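Local atomic coordinates of dephospho-CoA kinase (Campylobacter jejuni subsp. jejuni serotype O:2, PDB entry 4ZO4), a protein that probably catalyses the ATP-dependent phosphorylation of the 3'-hydroxyl group of dephospho-coenzyme A, the last step in making coenzyme A. Residues K31-A35 / D36-H40; L120-S124 / G125-N129; K67-R71 / K72-E76. All coordinates share one frame; numbering follows the deposited sequence.

Contact 1: residues K31-A35 / D36-H40; sequences KSISA and DKIAH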
loop_
_atom_site.group_PDB
_atom_site.type_symbol
_atom_site.label_atom_id
_atom_site.label_comp_id
_atom_site.label_asym_id
_atom_site.label_seq_id
_atom_site.Cartn_x
_atom_site.Cartn_y
_atom_site.Cartn_z
ATOM N N LYS A 31 5.800 -35.270 11.761
ATOM C CA LYS A 31 5.754 -34.060 12.616
ATOM C C LYS A 31 5.257 -32.814 11.875
ATOM O O LYS A 31 5.770 -32.484 10.815
ATOM C CB LYS A 31 7.161 -33.728 13.152
ATOM C CG LYS A 31 7.836 -34.814 13.991
ATOM C CD LYS A 31 7.388 -34.777 15.452
ATOM C CE LYS A 31 8.442 -35.353 16.383
ATOM N NZ LYS A 31 8.136 -35.108 17.822
ATOM N N SER A 32 4.291 -32.108 12.448
ATOM C CA SER A 32 3.924 -30.775 11.951
ATOM C C SER A 32 4.033 -29.716 13.030
ATOM O O SER A 32 3.770 -29.983 14.202
ATOM C CB SER A 32 2.490 -30.755 11.460
ATOM O OG SER A 32 1.609 -30.870 12.568
ATOM N N ILE A 33 4.398 -28.505 12.630
ATOM C CA ILE A 33 4.243 -27.317 13.510
ATOM C C ILE A 33 3.241 -26.366 12.879
ATOM O O ILE A 33 3.088 -26.326 11.659
ATOM C CB ILE A 33 5.580 -26.599 13.793
ATOM C CG1 ILE A 33 6.179 -26.011 12.515
ATOM C CG2 ILE A 33 6.565 -27.574 14.423
ATOM C CD1 ILE A 33 7.621 -25.580 12.665
ATOM N N SER A 34 2.512 -25.637 13.699
ATOM C CA SER A 34 1.543 -24.661 13.154
ATOM C C SER A 34 2.092 -23.236 13.195
ATOM O O SER A 34 2.556 -22.775 14.243
ATOM C CB SER A 34 0.225 -24.729 13.904
ATOM O OG SER A 34 -0.648 -23.697 13.477
ATOM N N ALA A 35 2.030 -22.540 12.057
ATOM C CA ALA A 35 2.520 -21.150 11.966
ATOM C C ALA A 35 1.635 -20.234 12.784
ATOM O O ALA A 35 2.152 -19.454 13.572
ATOM C CB ALA A 35 2.602 -20.670 10.527
ATOM N N ASP A 36 0.317 -20.370 12.660
ATOM C CA ASP A 36 -0.606 -19.535 13.456
ATOM C C ASP A 36 -0.539 -19.785 14.941
ATOM O O ASP A 36 -0.781 -18.870 15.720
ATOM C CB ASP A 36 -2.052 -19.701 13.014
ATOM C CG ASP A 36 -2.332 -18.997 11.727
ATOM O OD1 ASP A 36 -1.376 -18.402 11.166
ATOM O OD2 ASP A 36 -3.501 -19.021 11.272
ATOM N N LYS A 37 -0.224 -21.001 15.359
ATOM C CA LYS A 37 -0.148 -21.260 16.789
ATOM C C LYS A 37 1.083 -20.517 17.303
ATOM O O LYS A 37 0.984 -19.684 18.203
ATOM C CB LYS A 37 -0.106 -22.767 17.079
ATOM C CG LYS A 37 -1.403 -23.496 16.722
ATOM C CD LYS A 37 -2.436 -23.431 17.856
ATOM C CE LYS A 37 -3.679 -24.291 17.586
ATOM N NZ LYS A 37 -4.858 -23.478 17.140
ATOM N N ILE A 38 2.230 -20.765 16.677
ATOM C CA ILE A 38 3.436 -19.994 16.991
ATOM C C ILE A 38 3.148 -18.474 17.025
ATOM O O ILE A 38 3.565 -17.770 17.952
ATOM C CB ILE A 38 4.560 -20.273 15.995
ATOM C CG1 ILE A 38 5.069 -21.696 16.159
ATOM C CG2 ILE A 38 5.724 -19.351 16.245
ATOM C CD1 ILE A 38 5.846 -22.230 14.962
ATOM N N ALA A 39 2.422 -17.987 16.025
ATOM C CA ALA A 39 2.065 -16.573 15.964
ATOM C C ALA A 39 1.245 -16.108 17.167
ATOM O O ALA A 39 1.504 -15.046 17.738
ATOM C CB ALA A 39 1.333 -16.267 14.669
ATOM N N HIS A 40 0.273 -16.918 17.555
ATOM C CA HIS A 40 -0.632 -16.559 18.625
ATOM C C HIS A 40 0.148 -16.519 19.945
ATOM O O HIS A 40 -0.093 -15.642 20.802
ATOM C CB HIS A 40 -1.823 -17.537 18.640
ATOM C CG HIS A 40 -2.768 -17.345 19.790
ATOM N ND1 HIS A 40 -3.623 -18.337 20.220
ATOM C CD2 HIS A 40 -2.975 -16.290 20.616
ATOM C CE1 HIS A 40 -4.324 -17.898 21.249
ATOM N NE2 HIS A 40 -3.947 -16.661 21.513
#

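Contact 2: residues L120-S124 / G125-N129; sequences LFFES and GAYEN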
loop_
_atom_site.group_PDB
_atom_site.type_symbol
_atom_site.label_atom_id
_atom_site.label_comp_id
_atom_site.label_asym_id
_atom_site.label_seq_id
_atom_site.Cartn_x
_atom_site.Cartn_y
_atom_site.Cartn_z
ATOM N N LEU A 120 -1.609 -19.201 3.527
ATOM C CA LEU A 120 -1.009 -18.922 2.228
ATOM C C LEU A 120 -0.322 -17.572 2.191
ATOM O O LEU A 120 0.778 -17.491 1.667
ATOM C CB LEU A 120 -2.046 -19.055 1.099
ATOM C CG LEU A 120 -1.607 -18.859 -0.362
ATOM C CD1 LEU A 120 -0.441 -19.759 -0.738
ATOM C CD2 LEU A 120 -2.764 -19.087 -1.323
ATOM N N PHE A 121 -0.951 -16.515 2.724
ATOM C CA PHE A 121 -0.344 -15.166 2.650
ATOM C C PHE A 121 0.298 -14.718 3.966
ATOM O O PHE A 121 0.085 -13.620 4.424
ATOM C CB PHE A 121 -1.363 -14.139 2.151
ATOM C CG PHE A 121 -1.895 -14.435 0.783
ATOM C CD1 PHE A 121 -3.002 -15.261 0.621
ATOM C CD2 PHE A 121 -1.290 -13.887 -0.343
ATOM C CE1 PHE A 121 -3.492 -15.541 -0.633
ATOM C CE2 PHE A 121 -1.771 -14.168 -1.598
ATOM C CZ PHE A 121 -2.873 -15.003 -1.745
ATOM N N PHE A 122 1.125 -15.570 4.548
ATOM C CA PHE A 122 1.702 -15.340 5.860
ATOM C C PHE A 122 2.822 -14.405 5.650
ATOM O O PHE A 122 3.460 -14.443 4.620
ATOM C CB PHE A 122 2.271 -16.635 6.423
ATOM C CG PHE A 122 2.360 -16.685 7.920
ATOM C CD1 PHE A 122 3.558 -16.943 8.533
ATOM C CD2 PHE A 122 1.225 -16.530 8.707
ATOM C CE1 PHE A 122 3.635 -17.039 9.902
ATOM C CE2 PHE A 122 1.294 -16.603 10.086
ATOM C CZ PHE A 122 2.505 -16.858 10.682
ATOM N N GLU A 123 3.111 -13.619 6.676
ATOM C CA GLU A 123 3.873 -12.412 6.528
ATOM C C GLU A 123 5.347 -12.505 6.892
ATOM O O GLU A 123 6.203 -11.977 6.174
ATOM C CB GLU A 123 3.228 -11.325 7.386
ATOM C CG GLU A 123 1.997 -10.690 6.768
ATOM C CD GLU A 123 1.517 -9.456 7.524
ATOM O OE1 GLU A 123 2.010 -9.181 8.648
ATOM O OE2 GLU A 123 0.634 -8.755 6.996
ATOM N N SER A 124 5.652 -13.145 8.007
ATOM C CA SER A 124 6.901 -12.824 8.721
ATOM C C SER A 124 8.247 -13.153 8.042
ATOM O O SER A 124 9.293 -13.125 8.688
ATOM C CB SER A 124 6.841 -13.407 10.123
ATOM O OG SER A 124 5.797 -12.760 10.834
ATOM N N GLY A 125 8.225 -13.418 6.739
ATOM C CA GLY A 125 9.440 -13.606 5.962
ATOM C C GLY A 125 9.117 -14.326 4.672
ATOM O O GLY A 125 7.956 -14.694 4.430
ATOM N N ALA A 126 10.143 -14.510 3.842
ATOM C CA ALA A 126 10.027 -15.270 2.595
ATOM C C ALA A 126 10.488 -16.704 2.847
ATOM O O ALA A 126 11.685 -17.005 2.803
ATOM C CB ALA A 126 10.851 -14.620 1.495
ATOM N N TYR A 127 9.522 -17.584 3.106
ATOM C CA TYR A 127 9.800 -18.957 3.545
ATOM C C TYR A 127 10.059 -19.953 2.408
ATOM O O TYR A 127 10.298 -21.131 2.666
ATOM C CB TYR A 127 8.638 -19.457 4.416
ATOM C CG TYR A 127 8.434 -18.653 5.700
ATOM C CD1 TYR A 127 9.172 -18.938 6.852
ATOM C CD2 TYR A 127 7.493 -17.611 5.763
ATOM C CE1 TYR A 127 8.981 -18.218 8.024
ATOM C CE2 TYR A 127 7.304 -16.869 6.931
ATOM C CZ TYR A 127 8.046 -17.183 8.056
ATOM O OH TYR A 127 7.867 -16.470 9.212
ATOM N N GLU A 128 10.048 -19.487 1.162
ATOM C CA GLU A 128 10.204 -20.386 0.003
ATOM C C GLU A 128 11.618 -20.977 -0.086
ATOM O O GLU A 128 11.824 -22.047 -0.667
ATOM C CB GLU A 128 9.888 -19.675 -1.324
ATOM C CG GLU A 128 8.766 -18.635 -1.295
ATOM C CD GLU A 128 9.274 -17.200 -1.321
ATOM O OE1 GLU A 128 10.122 -16.876 -2.186
ATOM O OE2 GLU A 128 8.811 -16.390 -0.488
ATOM N N ASN A 129 12.575 -20.270 0.502
ATOM C CA ASN A 129 13.986 -20.582 0.365
ATOM C C ASN A 129 14.446 -21.557 1.432
ATOM O O ASN A 129 15.566 -22.077 1.358
ATOM C CB ASN A 129 14.808 -19.300 0.487
ATOM C CG ASN A 129 14.140 -18.126 -0.185
ATOM O OD1 ASN A 129 13.631 -17.225 0.490
ATOM N ND2 ASN A 129 14.095 -18.144 -1.519
#

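Contact 3: residues K67-R71 / K72-E76; sequences KKIDR and KILGE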
loop_
_atom_site.group_PDB
_atom_site.type_symbol
_atom_site.label_atom_id
_atom_site.label_comp_id
_atom_site.label_asym_id
_atom_site.label_seq_id
_atom_site.Cartn_x
_atom_site.Cartn_y
_atom_site.Cartn_z
ATOM N N LYS A 67 -1.175 -11.550 32.635
ATOM C CA LYS A 67 -0.257 -11.317 31.540
ATOM C C LYS A 67 -0.714 -12.047 30.274
ATOM O O LYS A 67 0.051 -12.772 29.631
ATOM C CB LYS A 67 1.178 -11.665 31.963
ATOM C CG LYS A 67 1.778 -10.583 32.861
ATOM C CD LYS A 67 3.122 -10.958 33.470
ATOM C CE LYS A 67 2.987 -11.498 34.893
ATOM N NZ LYS A 67 4.308 -11.581 35.585
ATOM N N LYS A 68 -1.986 -11.845 29.938
ATOM C CA LYS A 68 -2.556 -12.345 28.698
ATOM C C LYS A 68 -3.083 -11.147 27.908
ATOM O O LYS A 68 -3.476 -10.151 28.507
ATOM C CB LYS A 68 -3.680 -13.349 28.996
ATOM C CG LYS A 68 -3.345 -14.788 28.650
ATOM C CD LYS A 68 -4.492 -15.735 28.993
ATOM C CE LYS A 68 -4.670 -16.828 27.929
ATOM N NZ LYS A 68 -5.159 -18.108 28.546
ATOM N N ILE A 69 -3.076 -11.249 26.577
ATOM C CA ILE A 69 -3.476 -10.138 25.691
ATOM C C ILE A 69 -4.926 -10.337 25.252
ATOM O O ILE A 69 -5.297 -11.407 24.753
ATOM C CB ILE A 69 -2.548 -10.024 24.443
ATOM C CG1 ILE A 69 -1.345 -9.128 24.730
ATOM C CG2 ILE A 69 -3.279 -9.488 23.219
ATOM C CD1 ILE A 69 -1.611 -7.647 24.564
ATOM N N ASP A 70 -5.737 -9.300 25.433
ATOM C CA ASP A 70 -7.081 -9.289 24.890
ATOM C C ASP A 70 -6.931 -9.095 23.385
ATOM O O ASP A 70 -6.661 -7.986 22.923
ATOM C CB ASP A 70 -7.901 -8.160 25.511
ATOM C CG ASP A 70 -9.409 -8.445 25.522
ATOM O OD1 ASP A 70 -9.917 -9.193 24.654
ATOM O OD2 ASP A 70 -10.096 -7.892 26.415
ATOM N N ARG A 71 -7.069 -10.193 22.637
ATOM C CA ARG A 71 -6.857 -10.201 21.186
ATOM C C ARG A 71 -7.984 -9.512 20.420
ATOM O O ARG A 71 -7.797 -9.088 19.276
ATOM C CB ARG A 71 -6.654 -11.646 20.670
ATOM C CG ARG A 71 -5.192 -12.104 20.622
ATOM C CD ARG A 71 -4.979 -13.559 21.032
ATOM N NE ARG A 71 -5.423 -14.515 20.015
ATOM C CZ ARG A 71 -6.400 -15.419 20.159
ATOM N NH1 ARG A 71 -7.093 -15.532 21.294
ATOM N NH2 ARG A 71 -6.684 -16.238 19.152
ATOM N N LYS A 72 -9.154 -9.402 21.042
ATOM C CA LYS A 72 -10.280 -8.703 20.420
ATOM C C LYS A 72 -9.991 -7.204 20.345
ATOM O O LYS A 72 -10.068 -6.591 19.288
ATOM C CB LYS A 72 -11.573 -8.954 21.207
ATOM C CG LYS A 72 -12.844 -8.594 20.440
ATOM C CD LYS A 72 -14.113 -9.009 21.179
ATOM C CE LYS A 72 -15.344 -8.330 20.584
ATOM N NZ LYS A 72 -16.594 -8.609 21.351
ATOM N N ILE A 73 -9.650 -6.637 21.490
ATOM C CA ILE A 73 -9.254 -5.250 21.590
ATOM C C ILE A 73 -8.042 -4.934 20.696
ATOM O O ILE A 73 -8.080 -3.965 19.921
ATOM C CB ILE A 73 -8.973 -4.875 23.060
ATOM C CG1 ILE A 73 -10.260 -5.017 23.885
ATOM C CG2 ILE A 73 -8.464 -3.442 23.179
ATOM C CD1 ILE A 73 -10.076 -4.813 25.379
ATOM N N LEU A 74 -6.986 -5.745 20.765
ATOM C CA LEU A 74 -5.781 -5.453 19.985
ATOM C C LEU A 74 -6.107 -5.375 18.507
ATOM O O LEU A 74 -5.627 -4.459 17.816
ATOM C CB LEU A 74 -4.699 -6.506 20.193
ATOM C CG LEU A 74 -3.429 -6.347 19.347
ATOM C CD1 LEU A 74 -2.589 -5.193 19.849
ATOM C CD2 LEU A 74 -2.623 -7.633 19.385
ATOM N N GLY A 75 -6.888 -6.340 18.013
ATOM C CA GLY A 75 -7.386 -6.283 16.638
ATOM C C GLY A 75 -8.282 -5.078 16.315
ATOM O O GLY A 75 -8.273 -4.574 15.188
ATOM N N GLU A 76 -9.054 -4.593 17.284
ATOM C CA GLU A 76 -9.829 -3.378 17.056
ATOM C C GLU A 76 -8.892 -2.201 16.919
ATOM O O GLU A 76 -9.131 -1.304 16.108
ATOM C CB GLU A 76 -10.836 -3.129 18.177
ATOM C CG GLU A 76 -11.951 -4.180 18.182
ATOM C CD GLU A 76 -12.947 -4.047 19.332
ATOM O OE1 GLU A 76 -13.845 -4.916 19.414
ATOM O OE2 GLU A 76 -12.833 -3.100 20.148
#

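Contact 1: residues K31-A35 / D36-H40
S34, A35 and I38 carry the join between strand 31-34 and helix 35-45, a strand-to-helix corner of the P-loop NTPase fold in which S34 serves as N-cap. The short strand and residues 36-40 run 43° apart, a moderate change of direction. What the corner must solve is the familiar problem of the first helical turn, whose N-H groups have no carbonyls behind them within the helix. S34 answers with two oxygens. Its hydroxyl, carried to the carbonyl side of the residue by chi1 of 174°, lets OG accept a weak capping bond from K37 N at 3.3 Å. Its backbone O takes the next N-H, that of I38, at 3.2 Å, in a nearly straight bond whose donor is tilted from the carbonyl plane. The same hydroxyl is flanked by the aliphatic start of K37, whose CG lies 3.3 Å from S34 OG before the chain turns away.

I38 CG1 and CD1 pack against S34 O, the oxygen to which its own N-H is bonded, and CD1 also comes within 4.4 Å of I33 CD1. Beyond the pair, I38 packs on K99, I100 and Q103 of helix 82-109, while I33 and A35 are tied by backbone hydrogen bonds to strand 114-117.

The corner also sets D36, at the start of the helix, near K18, a predicted ATP-binding residue, and A39 against F79 of the second subunit. A35, buried, is the first helical residue. Its methyl group points away from the turn and touches F122, leaving the backbone to act: A39 N donates to A35 O at 2.9 Å, in the carbonyl plane, and A39 CB rests 3.5 Å from that same A35 O.

Contact 2: residues L120-S124 / G125-N129
F122 and Y127 meet in a local aromatic contact, five residues apart, inside the irregular loop that connects strand 114-117 with strand 132-136. The approach is oblique, with no stacking of one ring on the other: CE2 of Y127 comes to the edge of the phenyl ring, near its plane, 4.1 Å from F122 CD1. For F122 this follows from a chi1 of -155°, which swings the ring to the carbonyl side of its residue, toward the part of the loop that follows.

The far end of the tyrosine reaches S124. Its OH lies 3.4 Å from S124 CB, and CE2 and CZ are each about 4.0 Å from S124 C, so the phenol meets the CB and the carbonyl carbon of the serine, the latter obliquely to its ring. The chain bends at S124 itself, bringing E123 O close to G125 N in a hydrogen bond that is weak and, at this resolution, doubtful. G125 follows as an extended residue, with phi 161° and psi 177°, angles that would jam a CB against S124 O.

In the P-loop NTPase fold of this enzyme the loop comes off an inner strand of the parallel sheet, and here it faces both helix 82-109 and the second subunit. E123 is held at OE1 by H93 and forms a salt bridge through OE2 with K85 of the second subunit. S124 OG is hydrogen-bonded to N80 of that subunit, whereas the ring of Y127 packs on I100 and makes a cation-pi contact with R97.

Contact 3: residues K67-R71 / K72-E76
D70 leans over I73 at the N-cap position of helix 71-80, where an incoming loop turns into the first helical turn. Its CB starts the contact, 4.0 Å from I73 CD1. Next, CG lies 3.7 Å from the same CD1 and almost as near to I73 CG1, since a chi1 of -153° sets the carboxylate on the carbonyl side of the residue, over the opening turn. There the two oxygens part. OD2 follows the isoleucine to its end at CD1, with the two side chains set obliquely. K72 lies alongside D70 and points the same way, with OD1 3.8 Å from K72 CB; the 3.7 Å from OD1 to K72 N is a proximity and not a hydrogen bond. A carboxylate placed at the start of a helix would probably also feel the positive end of its dipole.

The backbone O of D70 accepts L74 N at 3.1 Å. The leucine sends CD2 back to I69 CG2 at 4.3 Å, and both are buried, I69 against A47 and L50 of helix 47-54. R71 directs its guanidinium out of this contact, to a salt bridge with E76 of the second subunit; its backbone O accepts G75 N at 3.2 Å, the donor standing 44° out of the carbonyl plane.

Overall arrangement
Two helix starts and one loop are joined here largely through contact 1. Its centre is about 13 Å from that of contact 2, and F122 bridges them: CE2 lies 3.4 Å from D36 OD1 and CZ 3.8 Å from A35 CB. H40 NE2 also approaches R71 NE of contact 3, at 3.0 Å, although the centres of contacts 1 and 3 are about 19 Å apart. Contacts 2 and 3 do not touch, their nearest atoms being about 12 Å apart, yet both meet the second subunit. The predicted ATP site lies by the first two: K18 is about 5 Å from D36 and about 8 Å from F122, side chain to side chain, whereas contact 3 lies away from it.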